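Local coordinates for F420-reducing hydrogenase, subunit beta (Methanothermobacter marburgensis, PDB 4OMF), which probably uses its bound FAD and iron-sulfur cluster to pass electrons from hydrogen oxidation to coenzyme F420, as the beta subunit of the F420-reducing hydrogenase, at residues E43-A48 and D66-A71; P57-A62 and N81-K86; I94-T99 and K125-V130. All coordinates share one frame; numbering follows the deposited sequence.

Contact 1 (E43-A48 and D66-A71). With FAD (flavin-adenine dinucleotide), chain R.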
# COMPACT_ATOMS: atom_id res chain seq x y z
N GLU C 43 -31.73 5.73 -19.55
CA GLU C 43 -32.20 4.40 -19.12
C GLU C 43 -32.04 4.23 -17.61
O GLU C 43 -32.51 3.25 -17.02
CB GLU C 43 -31.43 3.30 -19.87
CG GLU C 43 -31.65 3.35 -21.38
CD GLU C 43 -30.67 2.51 -22.18
OE1 GLU C 43 -29.57 2.19 -21.67
OE2 GLU C 43 -31.02 2.16 -23.33
N GLY C 44 -31.37 5.20 -17.00
CA GLY C 44 -31.15 5.19 -15.57
C GLY C 44 -30.44 6.47 -15.18
O GLY C 44 -29.97 7.22 -16.06
N ALA C 45 -30.37 6.74 -13.88
CA ALA C 45 -29.61 7.90 -13.43
C ALA C 45 -28.94 7.64 -12.10
O ALA C 45 -29.49 6.95 -11.26
CB ALA C 45 -30.53 9.13 -13.32
N VAL C 46 -27.76 8.21 -11.90
CA VAL C 46 -27.10 8.09 -10.60
C VAL C 46 -27.59 9.25 -9.74
O VAL C 46 -27.60 10.40 -10.19
CB VAL C 46 -25.54 8.12 -10.72
CG1 VAL C 46 -24.92 8.22 -9.32
CG2 VAL C 46 -25.04 6.85 -11.43
N VAL C 47 -28.07 8.92 -8.53
CA VAL C 47 -28.62 9.89 -7.59
C VAL C 47 -28.15 9.62 -6.17
O VAL C 47 -27.63 8.54 -5.88
CB VAL C 47 -30.16 9.89 -7.60
CG1 VAL C 47 -30.70 10.40 -8.95
CG2 VAL C 47 -30.68 8.50 -7.28
N ALA C 48 -28.35 10.58 -5.27
CA ALA C 48 -28.02 10.40 -3.86
C ALA C 48 -29.18 9.77 -3.11
O ALA C 48 -30.06 10.48 -2.64
CB ALA C 48 -27.64 11.74 -3.22
N ASP C 66 -40.02 5.67 -9.20
CA ASP C 66 -40.06 5.44 -7.75
C ASP C 66 -38.69 5.63 -7.11
O ASP C 66 -38.58 6.24 -6.05
CB ASP C 66 -40.59 4.04 -7.43
CG ASP C 66 -42.11 3.95 -7.47
OD1 ASP C 66 -42.78 4.99 -7.67
OD2 ASP C 66 -42.63 2.83 -7.29
N GLU C 67 -37.64 5.11 -7.75
CA GLU C 67 -36.30 5.22 -7.18
C GLU C 67 -35.78 6.66 -7.26
O GLU C 67 -35.06 7.12 -6.36
CB GLU C 67 -35.33 4.27 -7.89
CG GLU C 67 -35.51 2.83 -7.50
CD GLU C 67 -34.68 1.88 -8.37
OE1 GLU C 67 -34.45 2.19 -9.56
OE2 GLU C 67 -34.26 0.82 -7.85
N LEU C 68 -36.15 7.36 -8.32
CA LEU C 68 -35.79 8.78 -8.45
C LEU C 68 -36.46 9.57 -7.33
O LEU C 68 -35.85 10.43 -6.69
CB LEU C 68 -36.21 9.33 -9.80
CG LEU C 68 -35.39 8.81 -10.99
CD1 LEU C 68 -36.00 9.27 -12.34
CD2 LEU C 68 -33.95 9.26 -10.85
N LYS C 69 -37.74 9.30 -7.14
CA LYS C 69 -38.52 9.98 -6.11
C LYS C 69 -37.95 9.69 -4.71
O LYS C 69 -37.93 10.57 -3.85
CB LYS C 69 -39.98 9.56 -6.17
CG LYS C 69 -40.73 10.20 -7.32
CD LYS C 69 -42.17 9.77 -7.33
CE LYS C 69 -42.86 10.18 -8.63
NZ LYS C 69 -44.20 9.53 -8.74
N ALA C 70 -37.50 8.46 -4.49
CA ALA C 70 -36.93 8.11 -3.18
C ALA C 70 -35.63 8.86 -2.87
O ALA C 70 -35.20 8.93 -1.70
CB ALA C 70 -36.68 6.60 -3.09
N ALA C 71 -35.01 9.43 -3.90
CA ALA C 71 -33.76 10.17 -3.74
C ALA C 71 -33.98 11.70 -3.62
O ALA C 71 -33.04 12.45 -3.37
CB ALA C 71 -32.82 9.88 -4.91
PA FAD R . -35.24 17.23 -5.95
O1A FAD R . -35.47 17.48 -4.48
O2A FAD R . -36.33 16.78 -6.88
O5B FAD R . -34.06 16.17 -6.06
C5B FAD R . -32.85 16.52 -5.39
C4B FAD R . -31.71 15.74 -6.06
O4B FAD R . -30.47 16.11 -5.45
C3B FAD R . -31.90 14.24 -5.86
O3B FAD R . -31.76 13.52 -7.09
C2B FAD R . -30.77 13.87 -4.91
O2B FAD R . -30.27 12.56 -5.20
C1B FAD R . -29.72 14.94 -5.17
N9A FAD R . -28.89 15.14 -3.97
C8A FAD R . -29.35 15.40 -2.73
N7A FAD R . -28.32 15.54 -1.86
C5A FAD R . -27.18 15.37 -2.58
C6A FAD R . -25.73 15.36 -2.27
N6A FAD R . -25.27 15.57 -1.01
N1A FAD R . -24.89 15.15 -3.29
C2A FAD R . -25.31 14.91 -4.55
N3A FAD R . -26.62 14.88 -4.91
C4A FAD R . -27.57 15.10 -3.96
N1 FAD R . -29.01 25.30 -3.75
C2 FAD R . -28.76 26.66 -3.91
O2 FAD R . -29.64 27.38 -4.43
N3 FAD R . -27.56 27.19 -3.44
C4 FAD R . -26.61 26.37 -2.87
O4 FAD R . -25.53 26.88 -2.49
C4X FAD R . -27.10 25.23 -2.14
N5 FAD R . -26.06 24.43 -1.43
C5X FAD R . -26.11 23.01 -1.79
C6 FAD R . -25.11 22.22 -1.19
C7 FAD R . -25.17 20.83 -1.28
C7M FAD R . -24.09 19.96 -0.65
C8 FAD R . -26.25 20.25 -1.95
C8M FAD R . -26.44 18.75 -2.11
C9 FAD R . -27.27 21.03 -2.54
C9A FAD R . -27.25 22.42 -2.38
N10 FAD R . -28.21 23.23 -3.05
C10 FAD R . -28.25 24.59 -2.85
C1' FAD R . -29.17 22.69 -4.03
C2' FAD R . -30.53 22.35 -3.46
O2' FAD R . -30.56 22.21 -2.12
C3' FAD R . -31.20 21.45 -4.20
O3' FAD R . -30.70 20.19 -4.11
C4' FAD R . -31.59 21.86 -5.61
O4' FAD R . -32.30 23.12 -5.63
C5' FAD R . -32.42 20.77 -6.30
O5' FAD R . -33.74 20.78 -5.78
P FAD R . -34.94 20.08 -6.58
O1P FAD R . -34.87 20.58 -8.00
O2P FAD R . -36.22 20.28 -5.82
O3P FAD R . -34.49 18.52 -6.58
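Where strand 44-51 passes helix 65-70, the two backbones come nearest at Ala48 and Ala71, whose CA atoms lie 5.7 Å apart. This is a helix packed on the mixed beta-sheet that carries the FAD pocket; the seam between the two elements is buried, and the side chains that meet across it are all apolar. Val47 is its centre. Its CG1 branch lies beside the backbone N (chi1 -67°) and meets Leu68 CD2 at 3.9 Å, the two side chains crossing at about a right angle. The other branch, CG2, presses on Ala71 CB at 3.5 Å, tighter than a usual carbon-carbon contact, so the strand and Ala71 sit close here. Leu68 CD2 also reaches down the strand to Ala45 CB, making one methyl serve two strand residues. Leu33 of helix 28-39 packs against Ala45, Val47 and Leu68 and thus closes the cluster.

Toward the cofactor, Val47, Ala48 and Ala71 also line the FAD pocket. The ribose next to the adenine is set at the junction of the two segments, with Ala71 O only 3.1 Å from FAD C2B and Val47 CG1 near the hydroxyl O3B. The small side chains of Ala48 and Ala71 probably let the cofactor come this close to the backbone: Ala48 CB lies 3.4 Å from adenine atom C4A. FAD O2B accepts a hydrogen bond from Ala48 N, at 2.8 Å with a bent N-H...O angle of 138°, and gives a weak one back to Ala48 O.

Contact 2 (P57-A62 and N81-K86). With FAD (flavin-adenine dinucleotide), chain R.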
# COMPACT_ATOMS: atom_id res chain seq x y z
N PRO C 57 -26.58 9.99 2.81
CA PRO C 57 -27.01 9.30 1.59
C PRO C 57 -25.92 8.42 0.99
O PRO C 57 -24.75 8.53 1.36
CB PRO C 57 -27.37 10.44 0.64
CG PRO C 57 -26.48 11.58 1.09
CD PRO C 57 -26.39 11.44 2.60
N GLN C 58 -26.31 7.55 0.08
CA GLN C 58 -25.36 6.77 -0.70
C GLN C 58 -25.73 6.88 -2.18
O GLN C 58 -26.92 6.76 -2.55
CB GLN C 58 -25.34 5.30 -0.24
CG GLN C 58 -24.73 5.11 1.15
CD GLN C 58 -23.20 5.24 1.15
OE1 GLN C 58 -22.54 5.07 0.12
NE2 GLN C 58 -22.63 5.54 2.32
N PRO C 59 -24.73 7.09 -3.04
CA PRO C 59 -25.00 7.09 -4.48
C PRO C 59 -25.60 5.77 -4.91
O PRO C 59 -25.21 4.71 -4.39
CB PRO C 59 -23.62 7.29 -5.11
CG PRO C 59 -22.79 7.91 -4.01
CD PRO C 59 -23.31 7.32 -2.74
N MET C 60 -26.53 5.82 -5.84
CA MET C 60 -27.20 4.61 -6.30
C MET C 60 -27.71 4.84 -7.72
O MET C 60 -27.91 5.98 -8.15
CB MET C 60 -28.34 4.22 -5.36
CG MET C 60 -29.50 5.23 -5.32
SD MET C 60 -30.74 4.95 -6.61
CE MET C 60 -31.23 3.26 -6.26
N VAL C 61 -27.90 3.75 -8.46
CA VAL C 61 -28.36 3.85 -9.85
C VAL C 61 -29.87 3.66 -9.88
O VAL C 61 -30.35 2.57 -9.60
CB VAL C 61 -27.68 2.79 -10.77
CG1 VAL C 61 -28.17 2.91 -12.20
CG2 VAL C 61 -26.16 2.91 -10.69
N ALA C 62 -30.62 4.71 -10.19
CA ALA C 62 -32.07 4.62 -10.20
C ALA C 62 -32.52 4.27 -11.60
O ALA C 62 -32.07 4.89 -12.56
CB ALA C 62 -32.72 5.96 -9.74
N ASN C 81 -21.36 11.02 -5.94
CA ASN C 81 -22.17 10.45 -7.02
C ASN C 81 -21.36 9.96 -8.20
O ASN C 81 -21.77 9.01 -8.86
CB ASN C 81 -23.20 11.48 -7.53
CG ASN C 81 -24.36 11.64 -6.59
OD1 ASN C 81 -24.44 10.98 -5.56
ND2 ASN C 81 -25.29 12.52 -6.95
N VAL C 82 -20.22 10.59 -8.47
CA VAL C 82 -19.42 10.19 -9.62
C VAL C 82 -18.97 8.74 -9.48
O VAL C 82 -18.80 8.08 -10.50
CB VAL C 82 -18.17 11.11 -9.80
CG1 VAL C 82 -17.41 10.78 -11.09
CG2 VAL C 82 -18.61 12.56 -9.80
N MET C 83 -18.80 8.25 -8.26
CA MET C 83 -18.27 6.89 -8.06
C MET C 83 -19.11 5.78 -8.72
O MET C 83 -18.60 4.69 -8.98
CB MET C 83 -18.13 6.58 -6.56
CG MET C 83 -19.44 6.25 -5.85
SD MET C 83 -19.25 6.13 -4.03
CE MET C 83 -18.10 4.75 -4.03
N MET C 84 -20.40 6.03 -8.97
CA MET C 84 -21.26 4.96 -9.49
C MET C 84 -21.48 5.01 -11.01
O MET C 84 -22.13 4.14 -11.56
CB MET C 84 -22.63 5.00 -8.81
CG MET C 84 -22.58 4.74 -7.31
SD MET C 84 -22.09 3.05 -6.99
CE MET C 84 -23.37 2.19 -7.91
N LEU C 85 -20.95 6.03 -11.68
CA LEU C 85 -21.15 6.19 -13.12
C LEU C 85 -20.63 5.01 -13.92
O LEU C 85 -21.27 4.59 -14.88
CB LEU C 85 -20.50 7.48 -13.62
CG LEU C 85 -21.11 8.79 -13.10
CD1 LEU C 85 -20.33 9.96 -13.69
CD2 LEU C 85 -22.60 8.93 -13.42
N LYS C 86 -19.49 4.44 -13.55
CA LYS C 86 -19.02 3.32 -14.38
C LYS C 86 -19.80 2.04 -14.10
O LYS C 86 -20.12 1.33 -15.04
CB LYS C 86 -17.52 3.04 -14.26
CG LYS C 86 -17.06 2.04 -15.39
CD LYS C 86 -15.73 1.40 -15.11
CE LYS C 86 -14.62 2.42 -15.18
NZ LYS C 86 -13.38 1.90 -14.52
PA FAD R . -35.24 17.23 -5.95
O1A FAD R . -35.47 17.48 -4.48
O2A FAD R . -36.33 16.78 -6.88
O5B FAD R . -34.06 16.17 -6.06
C5B FAD R . -32.85 16.52 -5.39
C4B FAD R . -31.71 15.74 -6.06
O4B FAD R . -30.47 16.11 -5.45
C3B FAD R . -31.90 14.24 -5.86
O3B FAD R . -31.76 13.52 -7.09
C2B FAD R . -30.77 13.87 -4.91
O2B FAD R . -30.27 12.56 -5.20
C1B FAD R . -29.72 14.94 -5.17
N9A FAD R . -28.89 15.14 -3.97
C8A FAD R . -29.35 15.40 -2.73
N7A FAD R . -28.32 15.54 -1.86
C5A FAD R . -27.18 15.37 -2.58
C6A FAD R . -25.73 15.36 -2.27
N6A FAD R . -25.27 15.57 -1.01
N1A FAD R . -24.89 15.15 -3.29
C2A FAD R . -25.31 14.91 -4.55
N3A FAD R . -26.62 14.88 -4.91
C4A FAD R . -27.57 15.10 -3.96
N1 FAD R . -29.01 25.30 -3.75
C2 FAD R . -28.76 26.66 -3.91
O2 FAD R . -29.64 27.38 -4.43
N3 FAD R . -27.56 27.19 -3.44
C4 FAD R . -26.61 26.37 -2.87
O4 FAD R . -25.53 26.88 -2.49
C4X FAD R . -27.10 25.23 -2.14
N5 FAD R . -26.06 24.43 -1.43
C5X FAD R . -26.11 23.01 -1.79
C6 FAD R . -25.11 22.22 -1.19
C7 FAD R . -25.17 20.83 -1.28
C7M FAD R . -24.09 19.96 -0.65
C8 FAD R . -26.25 20.25 -1.95
C8M FAD R . -26.44 18.75 -2.11
C9 FAD R . -27.27 21.03 -2.54
C9A FAD R . -27.25 22.42 -2.38
N10 FAD R . -28.21 23.23 -3.05
C10 FAD R . -28.25 24.59 -2.85
C1' FAD R . -29.17 22.69 -4.03
C2' FAD R . -30.53 22.35 -3.46
O2' FAD R . -30.56 22.21 -2.12
C3' FAD R . -31.20 21.45 -4.20
O3' FAD R . -30.70 20.19 -4.11
C4' FAD R . -31.59 21.86 -5.61
O4' FAD R . -32.30 23.12 -5.63
C5' FAD R . -32.42 20.77 -6.30
O5' FAD R . -33.74 20.78 -5.78
P FAD R . -34.94 20.08 -6.58
O1P FAD R . -34.87 20.58 -8.00
O2P FAD R . -36.22 20.28 -5.82
O3P FAD R . -34.49 18.52 -6.58
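Apolar contacts dominate, with Pro59 of strand 56-62 as their focus: its CB meets Met84 CG at 3.5 Å, and its CG meets Met83 SD at 4.0 Å. Two methionines, both from the turn leading into helix 85-89, therefore touch one proline ring at neighbouring atoms. Bends at chi2 (-67°) and chi3 (-57°) turn the end of Met84 onward along the strand, where its CE touches Val61 CG2 at 4.0 Å.

The polar component is the amide of Asn81. Its OD1 faces the proline ring, 3.8 Å from Pro59 CB, but its hydrogen bond is with Ser79 OG, outside the two segments. ND2 is bonded to Val100 O and lies 3.4 Å from adenine atom C2A of FAD, so both ends of the amide are held and its rotation is fixed beside the cofactor. A leucine in its place would probably leave Val100 O and Ser79 OG without these partners and disturb the packing against the adenine.

Across the two segments, then, cohesion rests on undirected apolar contacts of Pro59 and Val61 with the two methionines, while the directional bonds of Asn81 tie this turn to its surroundings at the adenine end of the FAD pocket.

Contact 3 (I94-T99 and K125-V130). With KEN (N,N-dimethylmethanamine), chain P.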
# COMPACT_ATOMS: atom_id res chain seq x y z
N ILE C 94 -26.57 0.16 -18.81
CA ILE C 94 -27.10 1.43 -19.29
C ILE C 94 -26.20 2.05 -20.37
O ILE C 94 -24.98 2.12 -20.20
CB ILE C 94 -27.27 2.42 -18.12
CG1 ILE C 94 -28.36 1.93 -17.16
CG2 ILE C 94 -27.52 3.87 -18.61
CD1 ILE C 94 -28.21 2.56 -15.74
N GLU C 95 -26.79 2.47 -21.48
CA GLU C 95 -26.03 3.13 -22.54
C GLU C 95 -26.40 4.60 -22.70
O GLU C 95 -25.75 5.34 -23.45
CB GLU C 95 -26.21 2.39 -23.87
CG GLU C 95 -25.42 1.08 -23.85
CD GLU C 95 -25.58 0.24 -25.12
OE1 GLU C 95 -26.57 0.44 -25.86
OE2 GLU C 95 -24.71 -0.64 -25.35
N LYS C 96 -27.45 5.00 -21.99
CA LYS C 96 -27.92 6.40 -21.95
C LYS C 96 -28.10 6.82 -20.50
O LYS C 96 -29.11 6.49 -19.88
CB LYS C 96 -29.24 6.57 -22.70
CG LYS C 96 -29.17 6.37 -24.23
CD LYS C 96 -30.58 6.08 -24.78
CE LYS C 96 -30.72 6.47 -26.24
NZ LYS C 96 -29.66 5.83 -27.07
N LEU C 97 -27.13 7.54 -19.96
CA LEU C 97 -27.07 7.75 -18.53
C LEU C 97 -27.38 9.20 -18.14
O LEU C 97 -26.92 10.14 -18.80
CB LEU C 97 -25.68 7.36 -18.01
CG LEU C 97 -25.47 7.39 -16.49
CD1 LEU C 97 -26.46 6.48 -15.80
CD2 LEU C 97 -24.03 6.99 -16.15
N GLY C 98 -28.12 9.36 -17.05
CA GLY C 98 -28.31 10.67 -16.44
C GLY C 98 -27.62 10.73 -15.09
O GLY C 98 -27.30 9.70 -14.49
N THR C 99 -27.39 11.95 -14.58
CA THR C 99 -26.94 12.04 -13.19
C THR C 99 -27.21 13.43 -12.66
O THR C 99 -27.46 14.36 -13.42
CB THR C 99 -25.42 11.72 -13.04
OG1 THR C 99 -25.10 11.60 -11.64
CG2 THR C 99 -24.57 12.81 -13.68
N LYS C 125 -21.72 7.99 -23.06
CA LYS C 125 -22.99 7.47 -22.56
C LYS C 125 -23.73 8.44 -21.65
O LYS C 125 -24.91 8.23 -21.36
CB LYS C 125 -22.75 6.14 -21.82
CG LYS C 125 -22.40 5.05 -22.83
CD LYS C 125 -21.88 3.79 -22.18
CE LYS C 125 -21.34 2.80 -23.24
NZ LYS C 125 -20.82 1.58 -22.56
N ILE C 126 -23.05 9.48 -21.19
CA ILE C 126 -23.70 10.47 -20.37
C ILE C 126 -24.56 11.37 -21.27
O ILE C 126 -24.03 12.07 -22.14
CB ILE C 126 -22.68 11.28 -19.57
CG1 ILE C 126 -21.86 10.33 -18.70
CG2 ILE C 126 -23.37 12.35 -18.72
CD1 ILE C 126 -20.88 11.01 -17.82
N LYS C 127 -25.87 11.33 -21.09
CA LYS C 127 -26.78 12.07 -21.97
C LYS C 127 -27.42 13.29 -21.29
O LYS C 127 -27.89 14.21 -21.96
CB LYS C 127 -27.89 11.15 -22.51
CG LYS C 127 -27.37 9.92 -23.25
CD LYS C 127 -26.52 10.30 -24.47
CE LYS C 127 -25.93 9.04 -25.15
NZ LYS C 127 -25.04 9.43 -26.28
N LEU C 128 -27.45 13.28 -19.97
CA LEU C 128 -28.02 14.41 -19.24
C LEU C 128 -27.32 14.59 -17.91
O LEU C 128 -27.40 13.72 -17.03
CB LEU C 128 -29.51 14.21 -19.01
CG LEU C 128 -30.25 15.23 -18.15
CD1 LEU C 128 -30.23 16.60 -18.80
CD2 LEU C 128 -31.65 14.75 -17.94
N LEU C 129 -26.64 15.70 -17.77
CA LEU C 129 -25.95 16.00 -16.52
C LEU C 129 -26.65 17.19 -15.88
O LEU C 129 -26.50 18.31 -16.34
CB LEU C 129 -24.47 16.29 -16.77
CG LEU C 129 -23.42 16.22 -15.64
CD1 LEU C 129 -22.04 16.64 -16.17
CD2 LEU C 129 -23.80 17.08 -14.45
N VAL C 130 -27.42 16.94 -14.82
CA VAL C 130 -28.12 18.04 -14.14
C VAL C 130 -27.25 18.54 -12.99
O VAL C 130 -26.90 17.79 -12.10
CB VAL C 130 -29.51 17.61 -13.58
CG1 VAL C 130 -30.25 18.84 -13.02
CG2 VAL C 130 -30.37 16.96 -14.68
CA1 KEN P . -23.96 17.10 -23.10
CB1 KEN P . -22.32 15.21 -22.86
CC1 KEN P . -23.83 15.73 -20.98
NE1 KEN P . -23.69 15.73 -22.49
O HOH W 1 -23.14 0.49 -21.32
O HOH W 2 -22.62 -0.82 -23.78
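Leu97 N gives a hydrogen bond to Lys125 O at 2.7 Å, and its own carbonyl is gripped in return by Lys127 N at 2.8 Å, the donor in the carbonyl plane. Leu97 O also takes a weak, longer bond from Leu128 N, so one acceptor serves two consecutive amides. Further along, Thr99 N bonds Leu128 O at 3.0 Å, almost in line with that carbonyl, and Val130 N closes the series on Thr99 O at 2.9 Å.

Before the strands begin, Lys125 stretches its chain past Glu95, its CG lying 3.4 Å from Glu95 O. Its NZ is bonded to Phe121 O and to two waters, one linked to Ile94 O and the other to Glu95 OE2; the carboxylate and the amine are thus joined through water, while Glu95 OE1 makes a salt bridge to a basic side chain of another protein's chain.

The bonding pattern is that of parallel strands, 97-99 and 126-130 inclined by 15°, in the beta-alpha-beta unit in which helix 103-114 connects strands 97-101 and 126-132. The doubly used Leu97 O marks a beta bulge: Leu97 pairs with Ile126, but Gly98 with Leu128, and Lys127 is the extra residue. A bend at chi2 (-60°) lays its side chain across Lys96, CG 3.9 Å from Lys96 CB; NZ is bonded to Asp124 O. On the face shared with Leu97 and Ile126, Thr99 CG2 runs alongside Leu129, 4.1 Å from its CG, while OG1, anti to the backbone N (chi1 -170°), bonds Val46 O of the adjoining strand. Ile126 CG2 borders the bound N,N-dimethylmethanamine, 4.1 Å from its CC1.

How the contacts relate
All three contacts reach one mixed sheet, in which strands 56-62, 44-51, 97-101 and 126-132 lie in that order. Contacts 1 and 2 interlock along the chain and share the FAD: Val47 O pairs with Met60 N and Ala45 O with Ala62 N. Contact 1 is fully buried and contact 2 only partly, yet both join the sheet to flanking segments by apolar packing. Contact 3 differs in kind, joining strand to strand by backbone hydrogen bonds; its interior is buried, but its lysine-rich start is more open. Glu43 ties contact 1 to contact 3 through Glu95 and Lys96, and Leu85 of 81-86 packs on Leu97 and Thr99.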